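Local coordinates for protein CRISPR-associated endonuclease Cas1 (Thermotoga maritima, PDB 4XTK) that probably acts as a metal-dependent double-stranded DNA endonuclease of the CRISPR adaptive immune system, working as a homodimer that joins Cas2, at residues K46-V51 with H69-E74; I217-E222 with N231-E236; R65-F70 with F81-Y86. All coordinates share one frame; numbering follows the deposited sequence.

Interactions 1 and 3 lie in one mixed sheet and both use strand 68-71, sharing His-69 and Phe-70. Interaction 1 joins that strand to its parallel neighbour 42-47, interaction 3 to its antiparallel neighbour 77-83. Their centres are about 15 Å apart, and they touch where Val-47 CG2 packs on Ile-68 CD1 at 3.5 Å. Both also reach the second subunit. Interaction 2 stands apart in the helical region, its centre about 26 Å from that of interaction 1 and 29 Å from that of interaction 3. It holds His-221 and Glu-236, which with Glu-155 are the probable manganese ligands; the two sheet contacts lie away from this site.

Interaction 1: residues K46-V51 with H69-E74; sequences KVFGEV and HFFNRE
Phe-48 and Phe-71 lie side by side at the end of a parallel strand pair, 42-47 beside 68-71, in the mixed sheet; the chain passes from one to the other by way of helix 55-63. Their rings form an offset stack, with centroids 4.6 Å apart and planes at 11°. Both CG atoms stand anti to their own carbonyl carbon (chi1 -64° in Phe-48, -58° in Phe-71), which, on residues paired in parallel register, sends the two rings in the same direction, and the slip brings Phe-48 CD2 to 3.6 Å from Phe-71 CB. Flat, apolar rings suit this place because they can stack in series: Phe-14 also stacks on Phe-48.

On the same face, the methylene CB of Lys-46 comes within 3.8 Å of Phe-71 CE1. Farther out, Lys-46 runs alongside His-69, while its ammonium forms a salt bridge with Asp-44; His-69 ND1 bonds to Thr-80 instead. Phe-70 turns to the other face, where Val-51 CG2 meets its ring edge and Val-47 CB lies 4.1 Å from Phe-70 CD1. Compact, branched valines fit against this buried ring, which also packs on Leu-58 of the second subunit.

The backbones are joined through Val-47, as expected of parallel strands. Its N-H donates to His-69 O at 2.8 Å in an almost straight bond, and Val-47 O accepts from Phe-71 N at 3.0 Å while lying in the plane of the Phe-71 ring, at its edge.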
loop_
_atom_site.group_PDB
_atom_site.type_symbol
_atom_site.label_atom_id
_atom_site.label_comp_id
_atom_site.label_asym_id
_atom_site.label_seq_id
_atom_site.Cartn_x
_atom_site.Cartn_y
_atom_site.Cartn_z
ATOM N N LYS E 46 3.843 4.315 -13.813
ATOM C CA LYS E 46 4.212 2.936 -13.497
ATOM C C LYS E 46 5.483 2.500 -14.241
ATOM O O LYS E 46 5.491 2.390 -15.468
ATOM C CB LYS E 46 3.062 1.986 -13.837
ATOM C CG LYS E 46 1.781 2.208 -13.039
ATOM C CD LYS E 46 0.659 1.361 -13.629
ATOM C CE LYS E 46 -0.711 1.659 -13.032
ATOM N NZ LYS E 46 -0.650 2.146 -11.626
ATOM N N VAL E 47 6.541 2.227 -13.484
ATOM C CA VAL E 47 7.852 1.907 -14.043
ATOM C C VAL E 47 8.159 0.411 -14.038
ATOM O O VAL E 47 8.334 -0.189 -12.980
ATOM C CB VAL E 47 8.964 2.626 -13.261
ATOM C CG1 VAL E 47 10.334 2.205 -13.774
ATOM C CG2 VAL E 47 8.785 4.117 -13.357
ATOM N N PHE E 48 8.185 -0.201 -15.215
ATOM C CA PHE E 48 8.592 -1.598 -15.328
ATOM C C PHE E 48 10.051 -1.816 -15.746
ATOM O O PHE E 48 10.569 -2.935 -15.675
ATOM C CB PHE E 48 7.671 -2.311 -16.308
ATOM C CG PHE E 48 6.252 -2.379 -15.846
ATOM C CD1 PHE E 48 5.387 -1.330 -16.075
ATOM C CD2 PHE E 48 5.787 -3.492 -15.175
ATOM C CE1 PHE E 48 4.087 -1.390 -15.655
ATOM C CE2 PHE E 48 4.483 -3.559 -14.750
ATOM C CZ PHE E 48 3.631 -2.504 -14.991
ATOM N N GLY E 49 10.716 -0.753 -16.176
ATOM C CA GLY E 49 12.063 -0.892 -16.688
ATOM C C GLY E 49 13.068 -0.702 -15.577
ATOM O O GLY E 49 12.692 -0.469 -14.432
ATOM N N GLU E 50 14.349 -0.799 -15.907
ATOM C CA GLU E 50 15.381 -0.449 -14.948
ATOM C C GLU E 50 15.691 1.034 -15.120
ATOM O O GLU E 50 16.213 1.450 -16.150
ATOM C CB GLU E 50 16.633 -1.309 -15.145
ATOM C CG GLU E 50 16.420 -2.793 -14.866
ATOM C CD GLU E 50 16.120 -3.085 -13.399
ATOM O OE1 GLU E 50 16.487 -2.261 -12.533
ATOM O OE2 GLU E 50 15.517 -4.142 -13.112
ATOM N N VAL E 51 15.360 1.834 -14.113
ATOM C CA VAL E 51 15.519 3.278 -14.229
ATOM C C VAL E 51 16.454 3.866 -13.181
ATOM O O VAL E 51 16.549 3.368 -12.061
ATOM C CB VAL E 51 14.161 4.011 -14.128
ATOM C CG1 VAL E 51 13.259 3.627 -15.288
ATOM C CG2 VAL E 51 13.489 3.726 -12.794
ATOM N N HIS E 69 4.858 4.423 -9.313
ATOM C CA HIS E 69 4.828 3.030 -8.870
ATOM C C HIS E 69 5.942 2.221 -9.529
ATOM O O HIS E 69 6.217 2.382 -10.719
ATOM C CB HIS E 69 3.478 2.385 -9.187
ATOM C CG HIS E 69 2.297 3.168 -8.707
ATOM N ND1 HIS E 69 1.962 3.264 -7.374
ATOM C CD2 HIS E 69 1.359 3.871 -9.383
ATOM C CE1 HIS E 69 0.876 4.007 -7.248
ATOM N NE2 HIS E 69 0.488 4.385 -8.452
ATOM N N PHE E 70 6.569 1.340 -8.757
ATOM C CA PHE E 70 7.680 0.546 -9.264
ATOM C C PHE E 70 7.335 -0.945 -9.333
ATOM O O PHE E 70 6.748 -1.504 -8.404
ATOM C CB PHE E 70 8.926 0.768 -8.396
ATOM C CG PHE E 70 9.462 2.170 -8.456
ATOM C CD1 PHE E 70 10.352 2.541 -9.449
ATOM C CD2 PHE E 70 9.069 3.120 -7.526
ATOM C CE1 PHE E 70 10.845 3.830 -9.508
ATOM C CE2 PHE E 70 9.560 4.412 -7.582
ATOM C CZ PHE E 70 10.446 4.767 -8.572
ATOM N N PHE E 71 7.707 -1.577 -10.443
ATOM C CA PHE E 71 7.494 -3.010 -10.643
ATOM C C PHE E 71 8.786 -3.687 -11.108
ATOM O O PHE E 71 9.607 -3.074 -11.785
ATOM C CB PHE E 71 6.376 -3.254 -11.660
ATOM C CG PHE E 71 5.065 -2.628 -11.280
ATOM C CD1 PHE E 71 4.805 -1.298 -11.575
ATOM C CD2 PHE E 71 4.088 -3.371 -10.636
ATOM C CE1 PHE E 71 3.602 -0.720 -11.223
ATOM C CE2 PHE E 71 2.883 -2.799 -10.283
ATOM C CZ PHE E 71 2.638 -1.473 -10.579
ATOM N N ASN E 72 8.968 -4.948 -10.740
ATOM C CA ASN E 72 10.187 -5.658 -11.097
ATOM C C ASN E 72 10.098 -6.319 -12.475
ATOM O O ASN E 72 9.168 -6.056 -13.242
ATOM C CB ASN E 72 10.540 -6.700 -10.025
ATOM C CG ASN E 72 9.536 -7.850 -9.940
ATOM O OD1 ASN E 72 8.745 -8.093 -10.856
ATOM N ND2 ASN E 72 9.588 -8.582 -8.832
ATOM N N ARG E 73 11.083 -7.168 -12.771
ATOM C CA ARG E 73 11.172 -7.886 -14.039
ATOM C C ARG E 73 9.855 -8.561 -14.419
ATOM O O ARG E 73 9.265 -8.239 -15.450
ATOM C CB ARG E 73 12.297 -8.927 -13.982
ATOM N N GLU E 74 9.396 -9.492 -13.587
ATOM C CA GLU E 74 8.159 -10.223 -13.862
ATOM C C GLU E 74 6.899 -9.361 -13.730
ATOM O O GLU E 74 5.795 -9.826 -14.013
ATOM C CB GLU E 74 8.034 -11.439 -12.942
ATOM C CG GLU E 74 9.058 -12.535 -13.191
ATOM C CD GLU E 74 10.342 -12.317 -12.420
ATOM O OE1 GLU E 74 10.466 -11.268 -11.752
ATOM O OE2 GLU E 74 11.225 -13.197 -12.474
#

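Interaction 2: residues I217-E222 with N231-E236; sequences IGYLHE and NLDIAE
Asp-233 OD2 is gripped by two successive backbone amides, Tyr-219 N at 2.6 Å and Leu-220 N at 2.8 Å. Both come on its syn side but from opposite faces of the carboxylate plane, 28° and 33° out of it. The other oxygen, OD1, offers its syn lone pair to His-221 N at 2.9 Å and also accepts from His-221 ND1, a bond whose modelled length is doubtfully short. A carboxylate suits this buried place because its two oxygens satisfy three consecutive N-H groups of the loop before helix 230-252 and an imidazole as well.

If real, the ND1 bond would set the rotation of the His-221 ring, whose plane is 38° from that of the carboxylate. Leu-232 CB covers one ring face, 3.7 Å from the centroid and almost on its normal, a CH-pi contact. At the edge, Glu-236 meets the imidazole tip to tip, with OE2 3.4 Å from His-221 CE1; its OE1 is held by a salt bridge to Arg-159.

Asp-233 therefore probably acts as a second-shell residue, positioning His-221. With Glu-155 close to Glu-236, the arrangement is consistent with the manganese-binding Glu-His-Glu site of Cas1 nucleases.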
loop_
_atom_site.group_PDB
_atom_site.type_symbol
_atom_site.label_atom_id
_atom_site.label_comp_id
_atom_site.label_asym_id
_atom_site.label_seq_id
_atom_site.Cartn_x
_atom_site.Cartn_y
_atom_site.Cartn_z
ATOM N N ILE E 217 -9.481 -7.620 -0.085
ATOM C CA ILE E 217 -10.914 -7.820 0.062
ATOM C C ILE E 217 -11.489 -8.569 -1.130
ATOM O O ILE E 217 -11.503 -8.049 -2.235
ATOM C CB ILE E 217 -11.665 -6.477 0.231
ATOM C CG1 ILE E 217 -11.190 -5.756 1.492
ATOM C CG2 ILE E 217 -13.157 -6.706 0.287
ATOM C CD1 ILE E 217 -11.831 -4.407 1.694
ATOM N N GLY E 218 -11.949 -9.795 -0.893
ATOM C CA GLY E 218 -12.659 -10.575 -1.895
ATOM C C GLY E 218 -14.161 -10.670 -1.640
ATOM O O GLY E 218 -14.673 -10.087 -0.685
ATOM N N TYR E 219 -14.867 -11.416 -2.487
ATOM C CA TYR E 219 -16.327 -11.448 -2.468
ATOM C C TYR E 219 -16.884 -12.866 -2.433
ATOM O O TYR E 219 -17.627 -13.223 -1.508
ATOM C CB TYR E 219 -16.871 -10.655 -3.656
ATOM C CG TYR E 219 -16.475 -9.209 -3.514
ATOM C CD1 TYR E 219 -17.141 -8.378 -2.620
ATOM C CD2 TYR E 219 -15.385 -8.693 -4.206
ATOM C CE1 TYR E 219 -16.761 -7.061 -2.447
ATOM C CE2 TYR E 219 -15.000 -7.376 -4.044
ATOM C CZ TYR E 219 -15.691 -6.565 -3.163
ATOM O OH TYR E 219 -15.309 -5.260 -2.998
ATOM N N LEU E 220 -16.567 -13.659 -3.453
ATOM C CA LEU E 220 -16.904 -15.079 -3.433
ATOM C C LEU E 220 -16.208 -15.765 -2.255
ATOM O O LEU E 220 -16.828 -16.516 -1.500
ATOM C CB LEU E 220 -16.522 -15.756 -4.752
ATOM C CG LEU E 220 -16.939 -17.229 -4.820
ATOM C CD1 LEU E 220 -18.438 -17.363 -4.581
ATOM C CD2 LEU E 220 -16.512 -17.906 -6.128
ATOM N N HIS E 221 -14.914 -15.502 -2.104
ATOM C CA HIS E 221 -14.177 -15.950 -0.929
ATOM C C HIS E 221 -14.436 -15.019 0.244
ATOM O O HIS E 221 -14.555 -13.804 0.076
ATOM C CB HIS E 221 -12.680 -16.025 -1.222
ATOM C CG HIS E 221 -12.323 -17.051 -2.247
ATOM N ND1 HIS E 221 -12.569 -16.880 -3.590
ATOM C CD2 HIS E 221 -11.766 -18.284 -2.122
ATOM C CE1 HIS E 221 -12.165 -17.949 -4.255
ATOM N NE2 HIS E 221 -11.680 -18.816 -3.381
ATOM N N GLU E 222 -14.533 -15.595 1.435
ATOM C CA GLU E 222 -14.704 -14.804 2.641
ATOM C C GLU E 222 -13.485 -13.907 2.850
ATOM O O GLU E 222 -12.349 -14.352 2.693
ATOM C CB GLU E 222 -14.918 -15.719 3.851
ATOM C CG GLU E 222 -15.469 -15.014 5.078
ATOM C CD GLU E 222 -15.416 -15.876 6.330
ATOM O OE1 GLU E 222 -14.542 -15.627 7.186
ATOM O OE2 GLU E 222 -16.248 -16.800 6.460
ATOM N N ASN E 231 -7.796 -11.903 -5.529
ATOM C CA ASN E 231 -7.084 -12.620 -6.590
ATOM C C ASN E 231 -7.630 -14.035 -6.755
ATOM O O ASN E 231 -7.731 -14.543 -7.875
ATOM C CB ASN E 231 -5.582 -12.665 -6.315
ATOM C CG ASN E 231 -5.259 -13.397 -5.044
ATOM O OD1 ASN E 231 -5.994 -13.293 -4.061
ATOM N ND2 ASN E 231 -4.163 -14.146 -5.046
ATOM N N LEU E 232 -7.991 -14.662 -5.638
ATOM C CA LEU E 232 -8.623 -15.975 -5.684
ATOM C C LEU E 232 -9.967 -15.928 -6.428
ATOM O O LEU E 232 -10.263 -16.795 -7.248
ATOM C CB LEU E 232 -8.822 -16.514 -4.273
ATOM C CG LEU E 232 -7.569 -16.654 -3.411
ATOM C CD1 LEU E 232 -7.938 -17.293 -2.075
ATOM C CD2 LEU E 232 -6.486 -17.462 -4.129
ATOM N N ASP E 233 -10.768 -14.906 -6.143
ATOM C CA ASP E 233 -12.048 -14.709 -6.820
ATOM C C ASP E 233 -11.898 -14.644 -8.345
ATOM O O ASP E 233 -12.534 -15.402 -9.084
ATOM C CB ASP E 233 -12.715 -13.426 -6.319
ATOM C CG ASP E 233 -13.489 -13.628 -5.033
ATOM O OD1 ASP E 233 -13.318 -14.680 -4.380
ATOM O OD2 ASP E 233 -14.265 -12.720 -4.672
ATOM N N ILE E 234 -11.050 -13.733 -8.810
ATOM C CA ILE E 234 -10.881 -13.507 -10.240
ATOM C C ILE E 234 -10.255 -14.724 -10.942
ATOM O O ILE E 234 -10.666 -15.090 -12.047
ATOM C CB ILE E 234 -10.031 -12.236 -10.489
ATOM C CG1 ILE E 234 -10.714 -11.025 -9.853
ATOM C CG2 ILE E 234 -9.840 -11.977 -11.974
ATOM C CD1 ILE E 234 -12.095 -10.737 -10.425
ATOM N N ALA E 235 -9.289 -15.367 -10.287
ATOM C CA ALA E 235 -8.638 -16.557 -10.840
ATOM C C ALA E 235 -9.625 -17.675 -11.192
ATOM O O ALA E 235 -9.338 -18.510 -12.049
ATOM C CB ALA E 235 -7.595 -17.084 -9.868
ATOM N N GLU E 236 -10.781 -17.692 -10.537
ATOM C CA GLU E 236 -11.780 -18.727 -10.796
ATOM C C GLU E 236 -12.241 -18.718 -12.253
ATOM O O GLU E 236 -12.638 -19.748 -12.795
ATOM C CB GLU E 236 -12.989 -18.562 -9.868
ATOM C CG GLU E 236 -12.682 -18.657 -8.375
ATOM C CD GLU E 236 -12.382 -20.074 -7.890
ATOM O OE1 GLU E 236 -12.092 -20.958 -8.723
ATOM O OE2 GLU E 236 -12.439 -20.302 -6.657
#

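Interaction 3: residues R65-F70 with F81-Y86; sequences RIPIHF and FYPREY
Ile-68 and Phe-81 face each other as an antiparallel hydrogen-bonded pair at the tightly packed end of this contact. Phe-81 N gives a 2.8 Å bond to Ile-68 O, and Ile-68 N returns one of 3.2 Å to Phe-81 O. Ile-68 CG1 stands anti to the backbone N (chi1 175°), leaving CG2 as the branch that meets Phe-81 CB at 3.5 Å. Beta-branched isoleucine and a large aromatic fill this buried face, which helix 55-63 covers with Leu-58 and Leu-61.

Two prolines extend the apolar packing: Pro-67 CB lies 3.7 Å from Pro-83 CD, while the Pro-67 and Tyr-86 side chains cross at about a right angle, with Pro-67 CG 4.1 Å from Tyr-86 CB.

Beyond them the contact becomes looser and opens to solvent. Arg-65, in the Schellman motif that ends the preceding helix, lays CG against Glu-85 O at 3.4 Å. Its extended chain then carries the guanidinium past the Glu-85 carboxylate, but NH1 and OE2 remain 4.1 Å apart. The oxygen sits over the guanidinium face with no N-H directed at it, so any attraction is probably only diffuse.

This is a beta hairpin whose second strand continues the sheet across the Cas1 dimer interface: Phe-81, Tyr-82 and Pro-83 pair antiparallel with a strand of the second subunit.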
loop_
_atom_site.group_PDB
_atom_site.type_symbol
_atom_site.label_atom_id
_atom_site.label_comp_id
_atom_site.label_asym_id
_atom_site.label_seq_id
_atom_site.Cartn_x
_atom_site.Cartn_y
_atom_site.Cartn_z
ATOM N N ARG E 65 2.433 16.466 -7.753
ATOM C CA ARG E 65 1.536 15.597 -7.002
ATOM C C ARG E 65 1.277 14.294 -7.764
ATOM O O ARG E 65 0.166 13.758 -7.767
ATOM C CB ARG E 65 0.240 16.344 -6.683
ATOM C CG ARG E 65 0.504 17.588 -5.834
ATOM C CD ARG E 65 -0.722 18.456 -5.584
ATOM N NE ARG E 65 -0.384 19.544 -4.666
ATOM C CZ ARG E 65 -1.239 20.464 -4.227
ATOM N NH1 ARG E 65 -2.506 20.444 -4.615
ATOM N NH2 ARG E 65 -0.824 21.408 -3.394
ATOM N N ILE E 66 2.337 13.795 -8.397
ATOM C CA ILE E 66 2.299 12.566 -9.180
ATOM C C ILE E 66 3.097 11.457 -8.518
ATOM O O ILE E 66 4.326 11.527 -8.456
ATOM C CB ILE E 66 2.872 12.781 -10.593
ATOM C CG1 ILE E 66 2.049 13.816 -11.361
ATOM C CG2 ILE E 66 2.962 11.461 -11.338
ATOM C CD1 ILE E 66 2.661 14.215 -12.678
ATOM N N PRO E 67 2.409 10.416 -8.031
ATOM C CA PRO E 67 3.148 9.289 -7.469
ATOM C C PRO E 67 3.711 8.416 -8.573
ATOM O O PRO E 67 3.212 8.429 -9.703
ATOM C CB PRO E 67 2.092 8.545 -6.646
ATOM C CG PRO E 67 0.768 9.038 -7.137
ATOM C CD PRO E 67 0.981 10.111 -8.163
ATOM N N ILE E 68 4.761 7.676 -8.250
ATOM C CA ILE E 68 5.369 6.782 -9.220
ATOM C C ILE E 68 5.455 5.386 -8.613
ATOM O O ILE E 68 6.006 5.196 -7.523
ATOM C CB ILE E 68 6.758 7.304 -9.676
ATOM C CG1 ILE E 68 7.447 6.314 -10.609
ATOM C CG2 ILE E 68 7.661 7.623 -8.492
ATOM C CD1 ILE E 68 8.675 6.904 -11.254
ATOM N N HIS E 69 4.858 4.423 -9.313
ATOM C CA HIS E 69 4.828 3.030 -8.870
ATOM C C HIS E 69 5.942 2.221 -9.529
ATOM O O HIS E 69 6.217 2.382 -10.719
ATOM C CB HIS E 69 3.478 2.385 -9.187
ATOM C CG HIS E 69 2.297 3.168 -8.707
ATOM N ND1 HIS E 69 1.962 3.264 -7.374
ATOM C CD2 HIS E 69 1.359 3.871 -9.383
ATOM C CE1 HIS E 69 0.876 4.007 -7.248
ATOM N NE2 HIS E 69 0.488 4.385 -8.452
ATOM N N PHE E 70 6.569 1.340 -8.757
ATOM C CA PHE E 70 7.680 0.546 -9.264
ATOM C C PHE E 70 7.335 -0.945 -9.333
ATOM O O PHE E 70 6.748 -1.504 -8.404
ATOM C CB PHE E 70 8.926 0.768 -8.396
ATOM C CG PHE E 70 9.462 2.170 -8.456
ATOM C CD1 PHE E 70 10.352 2.541 -9.449
ATOM C CD2 PHE E 70 9.069 3.120 -7.526
ATOM C CE1 PHE E 70 10.845 3.830 -9.508
ATOM C CE2 PHE E 70 9.560 4.412 -7.582
ATOM C CZ PHE E 70 10.446 4.767 -8.572
ATOM N N PHE E 81 6.522 5.495 -4.737
ATOM C CA PHE E 81 6.910 6.776 -4.166
ATOM C C PHE E 81 5.672 7.662 -4.084
ATOM O O PHE E 81 5.128 8.090 -5.103
ATOM C CB PHE E 81 7.998 7.457 -4.999
ATOM C CG PHE E 81 8.225 8.896 -4.631
ATOM C CD1 PHE E 81 9.009 9.230 -3.539
ATOM C CD2 PHE E 81 7.634 9.916 -5.366
ATOM C CE1 PHE E 81 9.206 10.556 -3.191
ATOM C CE2 PHE E 81 7.824 11.239 -5.023
ATOM C CZ PHE E 81 8.612 11.561 -3.936
ATOM N N TYR E 82 5.222 7.922 -2.865
ATOM C CA TYR E 82 4.072 8.791 -2.659
ATOM C C TYR E 82 4.543 10.185 -2.282
ATOM O O TYR E 82 5.268 10.349 -1.301
ATOM C CB TYR E 82 3.149 8.246 -1.564
ATOM C CG TYR E 82 2.369 7.000 -1.926
ATOM C CD1 TYR E 82 1.187 7.079 -2.656
ATOM C CD2 TYR E 82 2.800 5.745 -1.510
ATOM C CE1 TYR E 82 0.466 5.937 -2.975
ATOM C CE2 TYR E 82 2.081 4.603 -1.815
ATOM C CZ TYR E 82 0.920 4.701 -2.552
ATOM O OH TYR E 82 0.217 3.556 -2.858
ATOM N N PRO E 83 4.138 11.196 -3.063
ATOM C CA PRO E 83 4.434 12.578 -2.674
ATOM C C PRO E 83 3.683 12.910 -1.396
ATOM O O PRO E 83 2.730 12.201 -1.063
ATOM C CB PRO E 83 3.917 13.408 -3.854
ATOM C CG PRO E 83 3.738 12.431 -4.979
ATOM C CD PRO E 83 3.393 11.126 -4.328
ATOM N N ARG E 84 4.114 13.952 -0.696
ATOM C CA ARG E 84 3.429 14.422 0.498
ATOM C C ARG E 84 1.931 14.508 0.231
ATOM O O ARG E 84 1.144 13.848 0.902
ATOM C CB ARG E 84 3.997 15.770 0.944
ATOM C CG ARG E 84 3.354 16.345 2.184
ATOM C CD ARG E 84 4.063 17.625 2.573
ATOM N NE ARG E 84 3.268 18.487 3.438
ATOM C CZ ARG E 84 2.262 19.244 3.012
ATOM N NH1 ARG E 84 1.924 19.234 1.729
ATOM N NH2 ARG E 84 1.590 20.006 3.868
ATOM N N GLU E 85 1.530 15.328 -0.732
ATOM C CA GLU E 85 0.177 15.224 -1.261
ATOM C C GLU E 85 0.230 14.846 -2.742
ATOM O O GLU E 85 1.112 15.277 -3.475
ATOM C CB GLU E 85 -0.619 16.523 -1.059
ATOM C CG GLU E 85 -1.921 16.552 -1.872
ATOM C CD GLU E 85 -2.979 17.495 -1.325
ATOM O OE1 GLU E 85 -2.785 18.056 -0.223
ATOM O OE2 GLU E 85 -4.023 17.656 -1.995
ATOM N N TYR E 86 -0.712 14.017 -3.172
ATOM C CA TYR E 86 -0.762 13.595 -4.563
ATOM C C TYR E 86 -2.187 13.669 -5.101
ATOM O O TYR E 86 -3.139 13.764 -4.333
ATOM C CB TYR E 86 -0.192 12.179 -4.709
ATOM C CG TYR E 86 -0.683 11.203 -3.661
ATOM C CD1 TYR E 86 -1.853 10.483 -3.848
ATOM C CD2 TYR E 86 0.027 11.002 -2.483
ATOM C CE1 TYR E 86 -2.304 9.590 -2.897
ATOM C CE2 TYR E 86 -0.415 10.109 -1.526
ATOM C CZ TYR E 86 -1.584 9.409 -1.736
ATOM O OH TYR E 86 -2.039 8.518 -0.788
#